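Chitinase A (Pteris ryukyuensis, PDB 4RL3) is the catalytic domain of a fern class III chitinase of glycoside hydrolase family 18, which probably hydrolyses the glycosidic bonds of chitin. Local coordinates at residues 15-20 and 61-66; 141-146 and 174-179; 214-219 and 244-249. All coordinates share one frame; numbering follows the deposited sequence.

Interaction 1 (15-20 and 61-66); sequences VQFTDV and AAVQAI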
loop_
_atom_site.group_PDB
_atom_site.type_symbol
_atom_site.label_atom_id
_atom_site.label_comp_id
_atom_site.label_asym_id
_atom_site.label_seq_id
_atom_site.Cartn_x
_atom_site.Cartn_y
_atom_site.Cartn_z
ATOM N N VAL A 15 -3.094 -16.402 6.422
ATOM C CA VAL A 15 -1.729 -15.907 6.548
ATOM C C VAL A 15 -1.620 -14.981 7.760
ATOM O O VAL A 15 -2.552 -14.254 8.098
ATOM C CB VAL A 15 -1.248 -15.210 5.254
ATOM C CG1 VAL A 15 -2.038 -13.924 4.983
ATOM C CG2 VAL A 15 0.258 -14.943 5.306
ATOM N N GLN A 16 -0.468 -15.040 8.420
ATOM C CA GLN A 16 -0.209 -14.255 9.612
ATOM C C GLN A 16 1.054 -13.427 9.401
ATOM O O GLN A 16 1.873 -13.734 8.521
ATOM C CB GLN A 16 -0.053 -15.190 10.809
ATOM C CG GLN A 16 -1.306 -16.016 11.068
ATOM C CD GLN A 16 -1.168 -16.938 12.254
ATOM O OE1 GLN A 16 -0.898 -18.139 12.093
ATOM N NE2 GLN A 16 -1.322 -16.392 13.452
ATOM N N PHE A 17 1.196 -12.360 10.190
ATOM C CA PHE A 17 2.415 -11.544 10.173
ATOM C C PHE A 17 3.605 -12.474 10.398
ATOM O O PHE A 17 4.656 -12.314 9.787
ATOM C CB PHE A 17 2.437 -10.485 11.292
ATOM C CG PHE A 17 1.316 -9.459 11.247
ATOM C CD1 PHE A 17 1.099 -8.687 10.120
ATOM C CD2 PHE A 17 0.539 -9.216 12.370
ATOM C CE1 PHE A 17 0.098 -7.725 10.086
ATOM C CE2 PHE A 17 -0.466 -8.251 12.358
ATOM C CZ PHE A 17 -0.690 -7.509 11.204
ATOM N N THR A 18 3.429 -13.445 11.299
ATOM C CA THR A 18 4.511 -14.346 11.688
ATOM C C THR A 18 4.999 -15.310 10.590
ATOM O O THR A 18 6.082 -15.902 10.724
ATOM C CB THR A 18 4.099 -15.178 12.934
ATOM O OG1 THR A 18 2.894 -15.888 12.656
ATOM C CG2 THR A 18 3.892 -14.282 14.154
ATOM N N ASP A 19 4.229 -15.453 9.514
ATOM C CA ASP A 19 4.644 -16.228 8.340
ATOM C C ASP A 19 5.644 -15.479 7.453
ATOM O O ASP A 19 6.307 -16.093 6.615
ATOM C CB ASP A 19 3.433 -16.594 7.483
ATOM C CG ASP A 19 2.476 -17.531 8.184
ATOM O OD1 ASP A 19 2.930 -18.478 8.856
ATOM O OD2 ASP A 19 1.272 -17.340 8.051
ATOM N N VAL A 20 5.700 -14.159 7.588
ATOM C CA VAL A 20 6.484 -13.329 6.678
ATOM C C VAL A 20 7.900 -13.107 7.193
ATOM O O VAL A 20 8.084 -12.655 8.323
ATOM C CB VAL A 20 5.817 -11.951 6.465
ATOM C CG1 VAL A 20 6.577 -11.144 5.421
ATOM C CG2 VAL A 20 4.374 -12.136 6.034
ATOM N N ALA A 61 -4.068 -7.601 19.053
ATOM C CA ALA A 61 -3.017 -8.294 19.807
ATOM C C ALA A 61 -1.887 -8.796 18.901
ATOM O O ALA A 61 -0.721 -8.743 19.291
ATOM C CB ALA A 61 -3.611 -9.441 20.592
ATOM N N ALA A 62 -2.235 -9.247 17.695
ATOM C CA ALA A 62 -1.237 -9.672 16.703
ATOM C C ALA A 62 -0.364 -8.520 16.223
ATOM O O ALA A 62 0.839 -8.691 16.052
ATOM C CB ALA A 62 -1.896 -10.365 15.511
ATOM N N VAL A 63 -0.964 -7.345 16.012
ATOM C CA VAL A 63 -0.180 -6.167 15.612
ATOM C C VAL A 63 0.763 -5.765 16.739
ATOM O O VAL A 63 1.947 -5.491 16.508
ATOM C CB VAL A 63 -1.067 -4.953 15.244
ATOM C CG1 VAL A 63 -0.193 -3.715 15.014
ATOM C CG2 VAL A 63 -1.925 -5.255 14.026
ATOM N N GLN A 64 0.243 -5.718 17.962
ATOM C CA GLN A 64 1.037 -5.289 19.102
ATOM C C GLN A 64 2.213 -6.236 19.299
ATOM O O GLN A 64 3.345 -5.802 19.544
ATOM C CB GLN A 64 0.147 -5.267 20.338
ATOM C CG GLN A 64 0.757 -4.654 21.577
ATOM C CD GLN A 64 -0.261 -4.513 22.697
ATOM O OE1 GLN A 64 -1.151 -5.361 22.856
ATOM N NE2 GLN A 64 -0.150 -3.437 23.469
ATOM N N ALA A 65 1.940 -7.528 19.147
ATOM C CA ALA A 65 2.959 -8.566 19.351
ATOM C C ALA A 65 4.081 -8.505 18.320
ATOM O O ALA A 65 5.248 -8.558 18.689
ATOM C CB ALA A 65 2.337 -9.945 19.356
ATOM N N ILE A 66 3.751 -8.396 17.038
ATOM C CA ILE A 66 4.805 -8.357 16.024
ATOM C C ILE A 66 5.661 -7.103 16.196
ATOM O O ILE A 66 6.877 -7.160 16.046
ATOM C CB ILE A 66 4.260 -8.534 14.575
ATOM C CG1 ILE A 66 5.356 -9.034 13.635
ATOM C CG2 ILE A 66 3.582 -7.269 14.064
ATOM C CD1 ILE A 66 5.766 -10.479 13.875
#

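Interaction 2 (141-146 and 174-179); sequences LITQLK and SSVIDL. With EDO (1,2-ethanediol), chain D.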
loop_
_atom_site.group_PDB
_atom_site.type_symbol
_atom_site.label_atom_id
_atom_site.label_comp_id
_atom_site.label_asym_id
_atom_site.label_seq_id
_atom_site.Cartn_x
_atom_site.Cartn_y
_atom_site.Cartn_z
ATOM N N LEU A 141 -7.715 14.230 4.296
ATOM C CA LEU A 141 -7.605 13.087 5.203
ATOM C C LEU A 141 -6.155 12.909 5.666
ATOM O O LEU A 141 -5.882 12.823 6.860
ATOM C CB LEU A 141 -8.102 11.822 4.507
ATOM C CG LEU A 141 -7.840 10.491 5.210
ATOM C CD1 LEU A 141 -8.517 10.455 6.577
ATOM C CD2 LEU A 141 -8.304 9.340 4.345
ATOM N N ILE A 142 -5.230 12.872 4.711
ATOM C CA ILE A 142 -3.821 12.661 5.056
ATOM C C ILE A 142 -3.271 13.831 5.874
ATOM O O ILE A 142 -2.567 13.644 6.870
ATOM C CB ILE A 142 -2.954 12.437 3.798
ATOM C CG1 ILE A 142 -3.340 11.132 3.116
ATOM C CG2 ILE A 142 -1.482 12.423 4.164
ATOM C CD1 ILE A 142 -2.751 10.970 1.726
ATOM N N THR A 143 -3.608 15.043 5.447
ATOM C CA THR A 143 -3.112 16.251 6.087
ATOM C C THR A 143 -3.585 16.312 7.539
ATOM O O THR A 143 -2.793 16.596 8.449
ATOM C CB THR A 143 -3.569 17.504 5.313
ATOM O OG1 THR A 143 -2.976 17.494 4.009
ATOM C CG2 THR A 143 -3.186 18.781 6.044
ATOM N N GLN A 144 -4.854 16.002 7.769
ATOM C CA GLN A 144 -5.383 15.993 9.131
ATOM C C GLN A 144 -4.781 14.884 9.994
ATOM O O GLN A 144 -4.467 15.117 11.161
ATOM C CB GLN A 144 -6.896 15.854 9.136
ATOM C CG GLN A 144 -7.644 17.097 8.711
ATOM C CD GLN A 144 -9.120 17.046 9.085
ATOM O OE1 GLN A 144 -9.497 16.567 10.161
ATOM N NE2 GLN A 144 -9.947 17.594 8.229
ATOM N N LEU A 145 -4.633 13.671 9.454
ATOM C CA LEU A 145 -4.050 12.598 10.255
ATOM C C LEU A 145 -2.610 12.916 10.641
ATOM O O LEU A 145 -2.188 12.557 11.741
ATOM C CB LEU A 145 -4.126 11.253 9.540
ATOM C CG LEU A 145 -5.528 10.649 9.393
ATOM C CD1 LEU A 145 -5.441 9.420 8.509
ATOM C CD2 LEU A 145 -6.173 10.283 10.722
ATOM N N LYS A 146 -1.868 13.585 9.755
ATOM C CA LYS A 146 -0.512 14.024 10.066
ATOM C C LYS A 146 -0.506 15.130 11.116
ATOM O O LYS A 146 0.239 15.048 12.104
ATOM C CB LYS A 146 0.225 14.472 8.798
ATOM C CG LYS A 146 0.661 13.322 7.898
ATOM C CD LYS A 146 1.811 12.532 8.476
ATOM C CE LYS A 146 2.286 11.445 7.519
ATOM N NZ LYS A 146 3.061 12.007 6.371
ATOM N N SER A 174 2.506 16.432 -1.809
ATOM C CA SER A 174 3.750 15.677 -1.667
ATOM C C SER A 174 4.402 15.845 -0.297
ATOM O O SER A 174 5.023 14.917 0.205
ATOM C CB SER A 174 4.738 15.993 -2.790
ATOM O OG SER A 174 5.158 17.338 -2.759
ATOM N N SER A 175 4.237 17.004 0.339
ATOM C CA SER A 175 4.847 17.210 1.649
ATOM C C SER A 175 4.308 16.281 2.734
ATOM O O SER A 175 4.982 16.063 3.743
ATOM C CB SER A 175 4.689 18.659 2.101
ATOM O OG SER A 175 3.338 18.958 2.383
ATOM N N VAL A 176 3.103 15.743 2.549
ATOM C CA VAL A 176 2.534 14.833 3.547
ATOM C C VAL A 176 2.400 13.393 3.042
ATOM O O VAL A 176 1.934 12.520 3.774
ATOM C CB VAL A 176 1.179 15.343 4.104
ATOM C CG1 VAL A 176 1.383 16.628 4.905
ATOM C CG2 VAL A 176 0.141 15.533 3.002
ATOM N N ILE A 177 2.834 13.133 1.812
ATOM C CA ILE A 177 2.844 11.777 1.289
ATOM C C ILE A 177 4.285 11.283 1.279
ATOM O O ILE A 177 5.105 11.765 0.513
ATOM C CB ILE A 177 2.214 11.706 -0.116
ATOM C CG1 ILE A 177 0.723 12.067 -0.042
ATOM C CG2 ILE A 177 2.357 10.301 -0.706
ATOM C CD1 ILE A 177 0.093 12.364 -1.374
ATOM N N ASP A 178 4.576 10.304 2.117
ATOM C CA ASP A 178 5.943 9.850 2.325
ATOM C C ASP A 178 6.424 8.868 1.283
ATOM O O ASP A 178 7.609 8.863 0.964
ATOM C CB ASP A 178 6.054 9.208 3.695
ATOM C CG ASP A 178 5.580 10.122 4.783
ATOM O OD1 ASP A 178 6.289 11.127 5.058
ATOM O OD2 ASP A 178 4.491 9.863 5.342
ATOM N N LEU A 179 5.523 8.017 0.795
ATOM C CA LEU A 179 5.910 6.894 -0.070
ATOM C C LEU A 179 4.896 6.680 -1.177
ATOM O O LEU A 179 3.688 6.840 -0.970
ATOM C CB LEU A 179 6.045 5.606 0.741
ATOM C CG LEU A 179 7.082 5.578 1.859
ATOM C CD1 LEU A 179 6.852 4.392 2.764
ATOM C CD2 LEU A 179 8.491 5.563 1.284
HETATM C C1 EDO D . 6.372 13.699 7.220
HETATM O O1 EDO D . 5.895 12.364 7.357
HETATM C C2 EDO D . 5.499 14.454 6.227
HETATM O O2 EDO D . 4.187 14.669 6.763
#

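Interaction 3 (214-219 and 244-249); sequences LASFST and GIFIFS. With EDO (1,2-ethanediol), chain C.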
loop_
_atom_site.group_PDB
_atom_site.type_symbol
_atom_site.label_atom_id
_atom_site.label_comp_id
_atom_site.label_asym_id
_atom_site.label_seq_id
_atom_site.Cartn_x
_atom_site.Cartn_y
_atom_site.Cartn_z
ATOM N N LEU A 214 8.749 3.477 -4.575
ATOM C CA LEU A 214 9.204 2.105 -4.324
ATOM C C LEU A 214 9.019 1.217 -5.546
ATOM O O LEU A 214 8.046 1.353 -6.275
ATOM C CB LEU A 214 8.448 1.504 -3.138
ATOM C CG LEU A 214 8.500 2.315 -1.843
ATOM C CD1 LEU A 214 7.627 1.645 -0.807
ATOM C CD2 LEU A 214 9.920 2.485 -1.344
ATOM N N ALA A 215 9.969 0.308 -5.769
ATOM C CA ALA A 215 9.796 -0.747 -6.745
ATOM C C ALA A 215 8.894 -1.799 -6.149
ATOM O O ALA A 215 8.706 -1.846 -4.934
ATOM C CB ALA A 215 11.138 -1.356 -7.114
ATOM N N SER A 216 8.328 -2.646 -6.997
ATOM C CA SER A 216 7.416 -3.684 -6.536
ATOM C C SER A 216 7.256 -4.837 -7.511
ATOM O O SER A 216 7.589 -4.742 -8.709
ATOM C CB SER A 216 6.037 -3.102 -6.230
ATOM O OG SER A 216 5.477 -2.494 -7.377
ATOM N N PHE A 217 6.745 -5.931 -6.964
ATOM C CA PHE A 217 6.314 -7.074 -7.737
ATOM C C PHE A 217 5.195 -7.812 -7.018
ATOM O O PHE A 217 4.943 -7.576 -5.840
ATOM C CB PHE A 217 7.494 -8.009 -8.089
ATOM C CG PHE A 217 8.281 -8.523 -6.903
ATOM C CD1 PHE A 217 7.871 -9.653 -6.217
ATOM C CD2 PHE A 217 9.451 -7.894 -6.502
ATOM C CE1 PHE A 217 8.602 -10.142 -5.141
ATOM C CE2 PHE A 217 10.190 -8.374 -5.436
ATOM C CZ PHE A 217 9.750 -9.501 -4.752
ATOM N N SER A 218 4.518 -8.689 -7.752
ATOM C CA SER A 218 3.489 -9.539 -7.196
ATOM C C SER A 218 4.030 -10.941 -6.999
ATOM O O SER A 218 4.807 -11.436 -7.818
ATOM C CB SER A 218 2.274 -9.585 -8.121
ATOM O OG SER A 218 1.386 -10.637 -7.764
ATOM N N THR A 219 3.596 -11.573 -5.912
ATOM C CA THR A 219 3.845 -12.982 -5.680
ATOM C C THR A 219 2.584 -13.810 -5.970
ATOM O O THR A 219 2.541 -15.015 -5.692
ATOM C CB THR A 219 4.300 -13.203 -4.233
ATOM O OG1 THR A 219 3.402 -12.515 -3.347
ATOM C CG2 THR A 219 5.729 -12.672 -4.040
ATOM N N GLY A 244 13.329 1.672 -1.802
ATOM C CA GLY A 244 12.726 0.502 -1.193
ATOM C C GLY A 244 11.948 -0.335 -2.181
ATOM O O GLY A 244 11.896 -0.025 -3.380
ATOM N N ILE A 245 11.347 -1.394 -1.654
ATOM C CA ILE A 245 10.594 -2.369 -2.428
ATOM C C ILE A 245 9.347 -2.748 -1.642
ATOM O O ILE A 245 9.407 -2.881 -0.421
ATOM C CB ILE A 245 11.423 -3.663 -2.660
ATOM C CG1 ILE A 245 12.691 -3.362 -3.462
ATOM C CG2 ILE A 245 10.603 -4.722 -3.374
ATOM C CD1 ILE A 245 13.666 -4.511 -3.517
ATOM N N PHE A 246 8.219 -2.936 -2.329
ATOM C CA PHE A 246 7.072 -3.596 -1.696
ATOM C C PHE A 246 6.554 -4.773 -2.516
ATOM O O PHE A 246 6.770 -4.849 -3.726
ATOM C CB PHE A 246 5.939 -2.613 -1.357
ATOM C CG PHE A 246 5.113 -2.174 -2.540
ATOM C CD1 PHE A 246 5.508 -1.112 -3.328
ATOM C CD2 PHE A 246 3.924 -2.828 -2.852
ATOM C CE1 PHE A 246 4.738 -0.704 -4.409
ATOM C CE2 PHE A 246 3.159 -2.433 -3.935
ATOM C CZ PHE A 246 3.562 -1.371 -4.718
ATOM N N ILE A 247 5.855 -5.673 -1.829
ATOM C CA ILE A 247 5.292 -6.883 -2.420
ATOM C C ILE A 247 3.803 -6.956 -2.159
ATOM O O ILE A 247 3.341 -6.697 -1.047
ATOM C CB ILE A 247 5.983 -8.148 -1.865
ATOM C CG1 ILE A 247 7.432 -8.194 -2.364
ATOM C CG2 ILE A 247 5.222 -9.422 -2.243
ATOM C CD1 ILE A 247 8.267 -9.282 -1.708
ATOM N N PHE A 248 3.060 -7.256 -3.216
ATOM C CA PHE A 248 1.664 -7.643 -3.116
ATOM C C PHE A 248 1.621 -9.137 -3.444
ATOM O O PHE A 248 1.755 -9.509 -4.613
ATOM C CB PHE A 248 0.846 -6.818 -4.114
ATOM C CG PHE A 248 -0.622 -6.865 -3.855
ATOM C CD1 PHE A 248 -1.195 -5.995 -2.938
ATOM C CD2 PHE A 248 -1.425 -7.781 -4.493
ATOM C CE1 PHE A 248 -2.539 -6.027 -2.672
ATOM C CE2 PHE A 248 -2.783 -7.823 -4.233
ATOM C CZ PHE A 248 -3.338 -6.950 -3.314
ATOM N N SER A 249 1.478 -10.034 -2.468
ATOM C CA SER A 249 1.137 -9.770 -1.067
ATOM C C SER A 249 1.531 -10.992 -0.251
ATOM O O SER A 249 1.808 -12.055 -0.813
ATOM C CB SER A 249 -0.371 -9.606 -0.927
ATOM O OG SER A 249 -1.054 -10.767 -1.390
HETATM C C1 EDO C . -3.851 -8.493 -0.326
HETATM O O1 EDO C . -3.804 -8.900 1.055
HETATM C C2 EDO C . -4.494 -9.561 -1.214
HETATM O O2 EDO C . -3.659 -10.709 -1.331
#

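Interaction 1 (15-20 and 61-66)
The CD2, CE2 and CZ atoms of the F17 ring meet helix 60-69 obliquely, where A62, V63 and I66 receive them. F17 CG stands anti to the backbone carbonyl carbon (chi1 -61°), which carries the ring away from the short 3-10 turn 17-19 and on to the helix. V63 meets the far end of the ring: its CG2 lies 3.7 Å from F17 CE2 and nearly as close to CZ. I66 covers the near end, with its CG2 4.0 Å from F17 CD2 and its CG1 against F17 CB. Between them sits A62, whose carbonyl O comes within 3.7 Å of F17 CD2 while its methyl CB is 4.1 Å from F17 CE2. At the outer margin T18 CG2 touches I66 CD1 at 4.2 Å. No hydrogen bond crosses between the segments; the contact is apolar, apart from the A62 carbonyl O beside the ring. The turn has its own polar tie, Q16 N to D19 OD2 (2.9 Å). F30, L32 and I8 also pack on F17, which places its ring between the parallel strands 3-8 and 27-36 and the helix outside them, the strand-to-helix layering of the TIM barrel found in family 18 glycoside hydrolases.

Interaction 2 (141-146 and 174-179)
I142 lays its CG2 methyl against V176, touching the carbonyl O at 3.4 Å and the CG2 methyl of V176 at 3.7 Å. The other branch of I142 runs deeper and ends with CD1 4.0 Å from I177 CG1, the side chains crossing at about a right angle. V176 CG2 reaches T143 OG1, whose hydroxyl is hydrogen-bonded to the carbonyl of G139, one turn back. One turn further on, K146 bends at chi2 (-72°) and again at chi4 (74°), bringing its ammonium over the loop to meet D178 tip to tip. NZ forms a salt bridge to D178 OD2 at 2.8 Å, on the syn side, 24° out of the carboxylate plane, and a hydrogen bond of 2.9 Å to V176 O from above the carbonyl plane. An ethanediol, probably from the crystallisation liquor, accepts bonds from NZ at both hydroxyls and gives one from O1 to D178 OD1 (2.6 Å). With three N-H groups for four acceptors, some must share a proton. An ammonium gripped this way would probably stay charged; with D178 it links helix 131-147 to the loop entering strand 179-180 and, through A154 N to D178 OD2, to strand 153-156.

Interaction 3 (214-219 and 244-249)
F246 holds CG between its backbone N and carbonyl carbon (chi1 76°), which folds the ring back toward the partner strand and under S216. S216 CB lies over one face of this ring, a CH-pi contact 3.4 Å from CB to the centroid, while L214 CB lies at its edge, 3.9 Å from F246 CD1. F217 takes the same kind of torsion (chi1 57°) on the face shared by A215, I245 and I247, where I247 CG1 sits over one face of the F217 ring, a CH-pi contact 3.9 Å from the centroid. An alanine in place of F246 would probably open a gap beneath S216 CB and leave L214 without its aromatic neighbour. The strands are parallel, joined by A215 N to G244 O, F246 N to A215 O (2.9 Å) and F248 N to F217 O, while F217 N to F246 O is weak. At the end, T219 N bonds to F248 O, and S249, which follows a cis peptide bond from F248, gives its N to T219 OG1 (3.3 Å), which is also hydrogen-bonded to S253 OG. The contact is the strand pairing of a beta-alpha-beta unit: helices 226-238 and 261-271 together cover the face with A215, F217, I245 and I247, and strand 3-8 continues the sheet beyond strand 244-248.

In the fold
From the N terminus, the chain leaves strand 3-8 and makes the turn of interaction 1, which closes a loop holding strand 27-36 when helix 60-69 arrives. Interaction 2 opens later, on helix 131-147, and closes after strand 153-156 and helix 163-173. Interaction 3 follows with the parallel pairing of strands 215-218 and 244-248; strand 244-248 also pairs with strand 3-8, closing the barrel. The three follow in series; none nests or crosses. Interactions 1 and 2 stand apart, nearest atoms about 16 Å, whereas 2 and 3 touch through L179 CD2 and L214 CD2 at 4.3 Å. The first two tie helices to loops of the barrel; the third joins strands within it.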